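Local coordinates for MccB protein (Escherichia coli, PDB 6OM4) that probably uses ATP to attach adenylate through a phosphoramidate link to the MccA peptide, in the biosynthesis of the antibiotic microcin C7, at residues L121-I133 and R157-T171. Residues are numbered along the deposited sequence; the frame is centred on the assembly and turned at random.
With ND7 (5'-O-[(S)-amino(hydroxy)phosphoryl]adenosine), chain M; POP (pyrophosphate 2-), chain G.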
ATOM      1  N   LEU A 121      -2.514  14.177   1.593  1.00 17.51           N
ATOM      2  CA  LEU A 121      -2.479  15.255   2.580  1.00 17.90           C
ATOM      3  C   LEU A 121      -1.065  15.276   3.168  1.00 19.21           C
ATOM      4  O   LEU A 121      -0.731  14.468   4.053  1.00 18.76           O
ATOM      5  CB  LEU A 121      -3.576  15.039   3.628  1.00 21.43           C
ATOM      6  CG  LEU A 121      -3.632  16.084   4.745  1.00 22.85           C
ATOM      7  CD1 LEU A 121      -3.665  17.504   4.203  1.00 26.50           C
ATOM      8  CD2 LEU A 121      -4.827  15.833   5.656  1.00 24.37           C
ATOM      9  N   GLY A 122      -0.236  16.164   2.608  1.00 18.62           N
ATOM     10  CA  GLY A 122       1.167  16.240   2.931  1.00 20.28           C
ATOM     11  C   GLY A 122       1.993  15.677   1.805  1.00 20.28           C
ATOM     12  O   GLY A 122       1.917  14.478   1.528  1.00 20.97           O
ATOM     13  N   CYS A 123       2.844  16.542   1.248  1.00 18.59           N
ATOM     14  CA  CYS A 123       3.645  16.324   0.030  1.00 17.62           C
ATOM     15  C   CYS A 123       5.147  16.359   0.331  1.00 15.87           C
ATOM     16  O   CYS A 123       5.946  16.803  -0.480  1.00 15.93           O
ATOM     17  CB  CYS A 123       3.304  17.387  -1.007  1.00 18.72           C
ATOM     18  SG  CYS A 123       1.661  17.158  -1.745  1.00 21.78           S
ATOM     19  N   GLY A 124       5.531  15.785   1.461  1.00 14.81           N
ATOM     20  CA  GLY A 124       6.910  15.626   1.839  1.00 15.11           C
ATOM     21  C   GLY A 124       7.423  14.234   1.516  1.00 14.02           C
ATOM     22  O   GLY A 124       7.121  13.676   0.438  1.00 13.63           O
ATOM     23  N   GLY A 125       8.171  13.630   2.453  1.00 14.11           N
ATOM     24  CA  GLY A 125       8.846  12.359   2.152  1.00 14.11           C
ATOM     25  C   GLY A 125       7.856  11.252   1.800  1.00 13.22           C
ATOM     26  O   GLY A 125       7.958  10.505   0.790  1.00 13.56           O
ATOM     27  N   ILE A 126       6.893  11.058   2.695  1.00 13.44           N
ATOM     28  CA  ILE A 126       5.908  10.021   2.454  1.00 14.21           C
ATOM     29  C   ILE A 126       5.071  10.364   1.220  1.00 14.34           C
ATOM     30  O   ILE A 126       4.845   9.512   0.331  1.00 14.64           O
ATOM     31  CB  ILE A 126       5.045   9.782   3.699  1.00 14.93           C
ATOM     32  CG1 ILE A 126       5.890   9.253   4.863  1.00 15.38           C
ATOM     33  CG2 ILE A 126       3.839   8.917   3.375  1.00 15.11           C
ATOM     34  CD1 ILE A 126       6.559   7.932   4.663  1.00 15.33           C
ATOM     35  N   GLY A 127       4.605  11.598   1.140  1.00 14.73           N
ATOM     36  CA  GLY A 127       3.736  12.010   0.053  1.00 15.46           C
ATOM     37  C   GLY A 127       4.367  11.857  -1.321  1.00 13.85           C
ATOM     38  O   GLY A 127       3.712  11.460  -2.300  1.00 14.59           O
ATOM     39  N   ASN A 128       5.652  12.200  -1.443  1.00 14.46           N
ATOM     40  CA  ASN A 128       6.373  12.052  -2.667  1.00 14.19           C
ATOM     41  C   ASN A 128       6.319  10.592  -3.152  1.00 14.21           C
ATOM     42  O   ASN A 128       6.025  10.316  -4.293  1.00 14.84           O
ATOM     43  CB  ASN A 128       7.848  12.427  -2.527  1.00 16.03           C
ATOM     44  CG  ASN A 128       8.175  13.851  -2.923  1.00 17.79           C
ATOM     45  OD1 ASN A 128       8.954  14.068  -3.850  1.00 16.16           O
ATOM     46  ND2 ASN A 128       7.654  14.819  -2.196  1.00 15.74           N
ATOM     47  N   HIS A 129       6.655   9.666  -2.266  1.00 13.63           N
ATOM     48  CA  HIS A 129       6.830   8.300  -2.662  1.00 13.05           C
ATOM     49  C   HIS A 129       5.483   7.633  -2.930  1.00 13.83           C
ATOM     50  O   HIS A 129       5.372   6.880  -3.895  1.00 14.76           O
ATOM     51  CB  HIS A 129       7.632   7.523  -1.623  1.00 13.60           C
ATOM     52  CG  HIS A 129       9.094   7.573  -1.920  1.00 14.85           C
ATOM     53  ND1 HIS A 129       9.925   8.591  -1.505  1.00 18.00           N
ATOM     54  CD2 HIS A 129       9.847   6.754  -2.653  1.00 15.11           C
ATOM     55  CE1 HIS A 129      11.144   8.365  -1.966  1.00 14.64           C
ATOM     56  NE2 HIS A 129      11.120   7.254  -2.678  1.00 17.85           N
ATOM     57  N   VAL A 130       4.478   7.940  -2.119  1.00 13.64           N
ATOM     58  CA  VAL A 130       3.142   7.359  -2.343  1.00 12.81           C
ATOM     59  C   VAL A 130       2.572   7.887  -3.660  1.00 13.11           C
ATOM     60  O   VAL A 130       2.050   7.098  -4.465  1.00 12.64           O
ATOM     61  CB  VAL A 130       2.184   7.677  -1.167  1.00 13.85           C
ATOM     62  CG1 VAL A 130       0.732   7.281  -1.453  1.00 15.20           C
ATOM     63  CG2 VAL A 130       2.669   7.025   0.097  1.00 14.05           C
ATOM     64  N   SER A 131       2.597   9.206  -3.852  1.00 13.30           N
ATOM     65  CA  SER A 131       1.981   9.802  -5.052  1.00 14.07           C
ATOM     66  C   SER A 131       2.534   9.190  -6.350  1.00 15.32           C
ATOM     67  O   SER A 131       1.766   8.942  -7.280  1.00 13.97           O
ATOM     68  CB  SER A 131       2.059  11.321  -5.051  1.00 14.96           C
ATOM     69  OG  SER A 131       3.381  11.779  -5.297  1.00 14.82           O
ATOM     70  N   VAL A 132       3.853   8.980  -6.458  1.00 13.40           N
ATOM     71  CA  VAL A 132       4.399   8.536  -7.705  1.00 14.64           C
ATOM     72  C   VAL A 132       4.028   7.062  -7.930  1.00 14.77           C
ATOM     73  O   VAL A 132       3.791   6.651  -9.050  1.00 15.52           O
ATOM     74  CB  VAL A 132       5.913   8.795  -7.814  1.00 14.27           C
ATOM     75  CG1 VAL A 132       6.760   7.907  -6.885  1.00 15.52           C
ATOM     76  CG2 VAL A 132       6.330   8.656  -9.259  1.00 15.28           C
ATOM     77  N   ILE A 133       3.985   6.262  -6.871  1.00 13.02           N
ATOM     78  CA  ILE A 133       3.525   4.884  -7.060  1.00 13.18           C
ATOM     79  C   ILE A 133       2.090   4.896  -7.580  1.00 13.71           C
ATOM     80  O   ILE A 133       1.734   4.130  -8.509  1.00 14.55           O
ATOM     81  CB  ILE A 133       3.617   4.075  -5.746  1.00 12.92           C
ATOM     82  CG1 ILE A 133       5.077   3.869  -5.359  1.00 13.36           C
ATOM     83  CG2 ILE A 133       2.880   2.765  -5.900  1.00 13.46           C
ATOM     84  CD1 ILE A 133       5.311   3.533  -3.922  1.00 14.15           C
ATOM     85  N   ARG A 157      15.014  12.477   0.798  1.00 18.19           N
ATOM     86  CA  ARG A 157      13.830  11.575   0.811  1.00 20.07           C
ATOM     87  C   ARG A 157      12.804  11.914  -0.294  1.00 18.54           C
ATOM     88  O   ARG A 157      12.043  11.010  -0.739  1.00 17.69           O
ATOM     89  CB  ARG A 157      13.081  11.691   2.155  1.00 22.58           C
ATOM     90  CG  ARG A 157      13.935  11.422   3.395  1.00 28.35           C
ATOM     91  CD  ARG A 157      13.471  12.096   4.694  1.00 30.92           C
ATOM     92  NE  ARG A 157      12.569  13.234   4.505  1.00 31.39           N
ATOM     93  CZ  ARG A 157      12.814  14.519   4.754  1.00 34.73           C
ATOM     94  NH1 ARG A 157      13.972  15.123   4.436  1.00 28.56           N
ATOM     95  NH2 ARG A 157      11.837  15.170   5.362  1.00 24.75           N
ATOM     96  N   GLN A 158      12.735  13.192  -0.715  1.00 15.63           N
ATOM     97  CA  GLN A 158      11.597  13.722  -1.465  1.00 16.07           C
ATOM     98  C   GLN A 158      11.967  13.637  -2.940  1.00 16.24           C
ATOM     99  O   GLN A 158      12.429  14.591  -3.538  1.00 16.91           O
ATOM    100  CB  GLN A 158      11.201  15.112  -0.954  1.00 15.71           C
ATOM    101  CG  GLN A 158      10.779  15.041   0.505  1.00 15.47           C
ATOM    102  CD  GLN A 158      10.288  16.266   1.236  1.00 17.08           C
ATOM    103  OE1 GLN A 158       9.838  17.238   0.651  1.00 16.52           O
ATOM    104  NE2 GLN A 158      10.442  16.248   2.554  1.00 18.49           N
ATOM    105  N   VAL A 159      11.789  12.421  -3.464  1.00 14.50           N
ATOM    106  CA  VAL A 159      12.453  11.905  -4.626  1.00 15.77           C
ATOM    107  C   VAL A 159      12.040  12.644  -5.899  1.00 14.71           C
ATOM    108  O   VAL A 159      12.748  12.603  -6.852  1.00 16.07           O
ATOM    109  CB  VAL A 159      12.216  10.384  -4.738  1.00 16.22           C
ATOM    110  CG1 VAL A 159      10.764  10.019  -4.978  1.00 16.27           C
ATOM    111  CG2 VAL A 159      13.124   9.784  -5.787  1.00 17.79           C
ATOM    112  N   LEU A 160      10.870  13.295  -5.902  1.00 15.09           N
ATOM    113  CA  LEU A 160      10.460  13.993  -7.105  1.00 15.04           C
ATOM    114  C   LEU A 160      11.085  15.381  -7.253  1.00 15.89           C
ATOM    115  O   LEU A 160      10.983  15.966  -8.386  1.00 17.67           O
ATOM    116  CB  LEU A 160       8.954  14.096  -7.117  1.00 15.35           C
ATOM    117  CG  LEU A 160       8.202  12.772  -7.049  1.00 15.77           C
ATOM    118  CD1 LEU A 160       6.723  13.058  -6.992  1.00 17.80           C
ATOM    119  CD2 LEU A 160       8.551  11.883  -8.231  1.00 17.01           C
ATOM    120  N   PHE A 161      11.888  15.813  -6.268  1.00 15.13           N
ATOM    121  CA  PHE A 161      12.450  17.157  -6.239  1.00 15.93           C
ATOM    122  C   PHE A 161      13.925  17.112  -6.656  1.00 17.33           C
ATOM    123  O   PHE A 161      14.659  16.221  -6.285  1.00 17.67           O
ATOM    124  CB  PHE A 161      12.312  17.819  -4.868  1.00 15.24           C
ATOM    125  CG  PHE A 161      10.906  17.930  -4.319  1.00 14.57           C
ATOM    126  CD1 PHE A 161       9.827  18.004  -5.166  1.00 17.15           C
ATOM    127  CD2 PHE A 161      10.682  17.993  -2.948  1.00 16.42           C
ATOM    128  CE1 PHE A 161       8.535  18.106  -4.660  1.00 17.03           C
ATOM    129  CE2 PHE A 161       9.390  18.062  -2.441  1.00 17.23           C
ATOM    130  CZ  PHE A 161       8.327  18.134  -3.297  1.00 16.03           C
ATOM    131  N   SER A 162      14.324  18.133  -7.405  1.00 19.44           N
ATOM    132  CA  SER A 162      15.736  18.330  -7.844  1.00 19.31           C
ATOM    133  C   SER A 162      16.298  19.621  -7.232  1.00 18.63           C
ATOM    134  O   SER A 162      15.550  20.448  -6.637  1.00 17.25           O
ATOM    135  CB  SER A 162      15.774  18.354  -9.344  1.00 21.29           C
ATOM    136  OG  SER A 162      15.462  17.060  -9.835  1.00 28.60           O
ATOM    137  N   GLU A 163      17.616  19.824  -7.388  1.00 17.57           N
ATOM    138  CA  GLU A 163      18.240  20.994  -6.844  1.00 18.73           C
ATOM    139  C   GLU A 163      17.594  22.243  -7.432  1.00 18.10           C
ATOM    140  O   GLU A 163      17.493  23.255  -6.714  1.00 19.38           O
ATOM    141  CB  GLU A 163      19.747  21.034  -7.120  1.00 19.92           C
ATOM    142  CG  GLU A 163      20.526  20.034  -6.301  1.00 20.06           C
ATOM    143  CD  GLU A 163      21.995  19.937  -6.680  1.00 21.11           C
ATOM    144  OE1 GLU A 163      22.355  20.476  -7.764  1.00 21.73           O
ATOM    145  OE2 GLU A 163      22.765  19.295  -5.932  1.00 18.76           O
ATOM    146  N   ASP A 164      17.255  22.182  -8.730  1.00 18.12           N
ATOM    147  CA  ASP A 164      16.680  23.318  -9.468  1.00 24.88           C
ATOM    148  C   ASP A 164      15.302  23.689  -8.938  1.00 23.40           C
ATOM    149  O   ASP A 164      14.773  24.774  -9.312  1.00 21.74           O
ATOM    150  CB  ASP A 164      16.485  23.040 -10.961  1.00 32.31           C
ATOM    151  CG  ASP A 164      17.459  23.832 -11.804  1.00 44.89           C
ATOM    152  OD1 ASP A 164      18.681  23.619 -11.632  1.00 51.23           O
ATOM    153  OD2 ASP A 164      16.994  24.704 -12.571  1.00 57.25           O
ATOM    154  N   ASP A 165      14.738  22.824  -8.084  1.00 19.80           N
ATOM    155  CA  ASP A 165      13.371  23.020  -7.581  1.00 19.21           C
ATOM    156  C   ASP A 165      13.369  23.744  -6.228  1.00 17.77           C
ATOM    157  O   ASP A 165      12.283  24.087  -5.758  1.00 19.16           O
ATOM    158  CB  ASP A 165      12.634  21.688  -7.504  1.00 19.74           C
ATOM    159  CG  ASP A 165      12.427  20.995  -8.836  1.00 22.17           C
ATOM    160  OD1 ASP A 165      12.037  21.683  -9.792  1.00 21.12           O
ATOM    161  OD2 ASP A 165      12.596  19.773  -8.882  1.00 21.90           O
ATOM    162  N   VAL A 166      14.538  23.965  -5.583  1.00 18.18           N
ATOM    163  CA  VAL A 166      14.570  24.542  -4.278  1.00 17.79           C
ATOM    164  C   VAL A 166      13.914  25.922  -4.337  1.00 19.16           C
ATOM    165  O   VAL A 166      14.223  26.715  -5.238  1.00 21.49           O
ATOM    166  CB  VAL A 166      15.999  24.561  -3.711  1.00 19.15           C
ATOM    167  CG1 VAL A 166      16.110  25.389  -2.434  1.00 19.34           C
ATOM    168  CG2 VAL A 166      16.447  23.128  -3.496  1.00 19.95           C
ATOM    169  N   GLY A 167      12.970  26.162  -3.416  1.00 18.64           N
ATOM    170  CA  GLY A 167      12.233  27.419  -3.319  1.00 20.07           C
ATOM    171  C   GLY A 167      10.852  27.358  -3.963  1.00 20.19           C
ATOM    172  O   GLY A 167       9.975  28.195  -3.659  1.00 21.11           O
ATOM    173  N   LYS A 168      10.608  26.367  -4.833  1.00 20.52           N
ATOM    174  CA  LYS A 168       9.323  26.221  -5.494  1.00 21.22           C
ATOM    175  C   LYS A 168       8.353  25.517  -4.548  1.00 20.58           C
ATOM    176  O   LYS A 168       8.760  24.978  -3.512  1.00 18.23           O
ATOM    177  CB  LYS A 168       9.441  25.398  -6.782  1.00 23.94           C
ATOM    178  CG  LYS A 168      10.204  26.053  -7.927  1.00 26.84           C
ATOM    179  CD  LYS A 168      10.211  25.176  -9.160  1.00 30.30           C
ATOM    180  CE  LYS A 168       9.755  25.895 -10.411  1.00 36.85           C
ATOM    181  NZ  LYS A 168      10.862  26.667 -11.016  1.00 38.61           N
ATOM    182  N   ASN A 169       7.066  25.545  -4.901  1.00 17.76           N
ATOM    183  CA  ASN A 169       6.039  24.948  -4.051  1.00 19.65           C
ATOM    184  C   ASN A 169       6.082  23.429  -4.261  1.00 18.04           C
ATOM    185  O   ASN A 169       6.277  22.943  -5.387  1.00 18.66           O
ATOM    186  CB  ASN A 169       4.670  25.565  -4.342  1.00 22.43           C
ATOM    187  CG  ASN A 169       4.433  26.840  -3.556  1.00 26.17           C
ATOM    188  OD1 ASN A 169       5.335  27.391  -2.920  1.00 28.35           O
ATOM    189  ND2 ASN A 169       3.205  27.313  -3.578  1.00 32.11           N
ATOM    190  N   LYS A 170       5.894  22.658  -3.186  1.00 17.71           N
ATOM    191  CA  LYS A 170       5.885  21.200  -3.309  1.00 17.67           C
ATOM    192  C   LYS A 170       4.750  20.697  -4.205  1.00 17.98           C
ATOM    193  O   LYS A 170       4.982  19.799  -5.059  1.00 17.31           O
ATOM    194  CB  LYS A 170       5.792  20.557  -1.920  1.00 16.04           C
ATOM    195  CG  LYS A 170       7.020  20.820  -1.086  1.00 17.24           C
ATOM    196  CD  LYS A 170       7.093  19.952   0.139  1.00 16.55           C
ATOM    197  CE  LYS A 170       8.310  20.294   0.957  1.00 16.35           C
ATOM    198  NZ  LYS A 170       8.426  19.380   2.111  1.00 16.49           N
ATOM    199  N   THR A 171       3.529  21.230  -4.047  1.00 17.71           N
ATOM    200  CA  THR A 171       2.424  20.684  -4.831  1.00 18.50           C
ATOM    201  C   THR A 171       2.710  20.871  -6.325  1.00 20.00           C
ATOM    202  O   THR A 171       2.352  20.018  -7.112  1.00 17.81           O
ATOM    203  CB  THR A 171       1.063  21.252  -4.392  1.00 19.07           C
ATOM    204  OG1 THR A 171       1.074  22.656  -4.639  1.00 18.70           O
ATOM    205  CG2 THR A 171       0.771  20.985  -2.932  1.00 19.78           C
TER
HETATM  206  O1A ND7 M 101       8.193  16.369   6.982  1.00 18.83           O
HETATM  207  PA  ND7 M 101       7.777  15.292   6.021  1.00 21.34           P
HETATM  208  O2A ND7 M 101       8.833  14.742   5.071  1.00 18.94           O
HETATM  209  N3A ND7 M 101       7.213  14.043   7.024  1.00 19.66           N
HETATM  210  O5' ND7 M 101       6.562  15.713   5.094  1.00 19.54           O
HETATM  211  C5' ND7 M 101       5.393  16.256   5.781  1.00 18.94           C
HETATM  212  C4' ND7 M 101       4.664  17.117   4.718  1.00 18.87           C
HETATM  213  C3' ND7 M 101       5.479  18.437   4.503  1.00 18.23           C
HETATM  214  O3' ND7 M 101       5.701  18.713   3.174  1.00 18.79           O
HETATM  215  C2' ND7 M 101       4.606  19.471   5.334  1.00 18.55           C
HETATM  216  O2' ND7 M 101       4.627  20.800   4.683  1.00 18.01           O
HETATM  217  C1' ND7 M 101       3.354  18.995   5.283  1.00 19.28           C
HETATM  218  O4' ND7 M 101       3.494  17.382   5.208  1.00 18.64           O
HETATM  219  N9  ND7 M 101       2.511  19.234   6.420  1.00 19.55           N
HETATM  220  C4  ND7 M 101       1.250  19.746   6.383  1.00 20.43           C
HETATM  221  C5  ND7 M 101       0.795  19.792   7.653  1.00 18.93           C
HETATM  222  N7  ND7 M 101       1.758  19.301   8.468  1.00 19.55           N
HETATM  223  C8  ND7 M 101       2.777  18.956   7.705  1.00 20.72           C
HETATM  224  N3  ND7 M 101       0.491  20.174   5.352  1.00 21.24           N
HETATM  225  C2  ND7 M 101      -0.705  20.622   5.591  1.00 23.10           C
HETATM  226  N1  ND7 M 101      -1.176  20.696   6.841  1.00 22.75           N
HETATM  227  C6  ND7 M 101      -0.474  20.288   7.864  1.00 21.26           C
HETATM  228  N6  ND7 M 101      -1.009  20.380   9.211  1.00 21.89           N
HETATM  229  P1  POP G 403      11.596  18.344   7.248  1.00 17.86           P
HETATM  230  O1  POP G 403      12.778  17.387   7.094  1.00 17.92           O
HETATM  231  O2  POP G 403      10.553  17.859   8.238  1.00 18.29           O
HETATM  232  O3  POP G 403      11.956  19.811   7.445  1.00 18.78           O
HETATM  233  O   POP G 403      10.952  18.228   5.783  1.00 17.19           O
HETATM  234  P2  POP G 403       9.517  18.852   5.319  1.00 16.60           P
HETATM  235  O4  POP G 403       8.913  17.847   4.384  1.00 18.34           O
HETATM  236  O5  POP G 403       8.680  19.117   6.528  1.00 16.54           O
HETATM  237  O6  POP G 403       9.815  20.051   4.529  1.00 15.64           O
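Val159 CG1 sits over one face of the His129 imidazole, 3.7 Å from the ring centroid and 22° off its normal, which meets the geometry of a CH-pi contact; the carbonyl oxygens of Arg157 and Gly125 lie at the ring edge, in plane. Asn128 OD1 lies over the centre of the Phe161 ring, with amide and ring planes nearly perpendicular at 89°. Asn128 OD1 also accepts a hydrogen bond from Leu160 N at 2.9 Å, in the carbonyl plane, while Asn128 ND2 donates to Gly124 O at 2.9 Å from above the carbonyl plane. Both ends of the buried amide are thus engaged, which fixes its rotation and ties the Gln158-Phe161 type I turn to the first turn of the helix. Gly122, Gly124 and Gly127 fit the glycine-rich strand-turn-helix of a Rossmann-type nucleotide site, as expected for the ThiF family: Gly125 N at the helix start donates to ND7 O2A at 2.9 Å, nearly straight at 168°. Segment 157-171 supplies the facing groups. Arg157 NH2 hydrogen-bonds to ND7 O2A and to POP O1, both near the guanidinium plane, and also to POP O; Gln158 NE2 lies over one guanidinium face, offset toward its rim, while donating to POP O4 at 2.9 Å. The Lys170 chain, extended beyond CG, passes Cys123 O, and its NZ donates hydrogen bonds to Gln158 OE1 at 3.0 Å, on a lone pair of that oxygen, and to POP O6 and ND7 O3'.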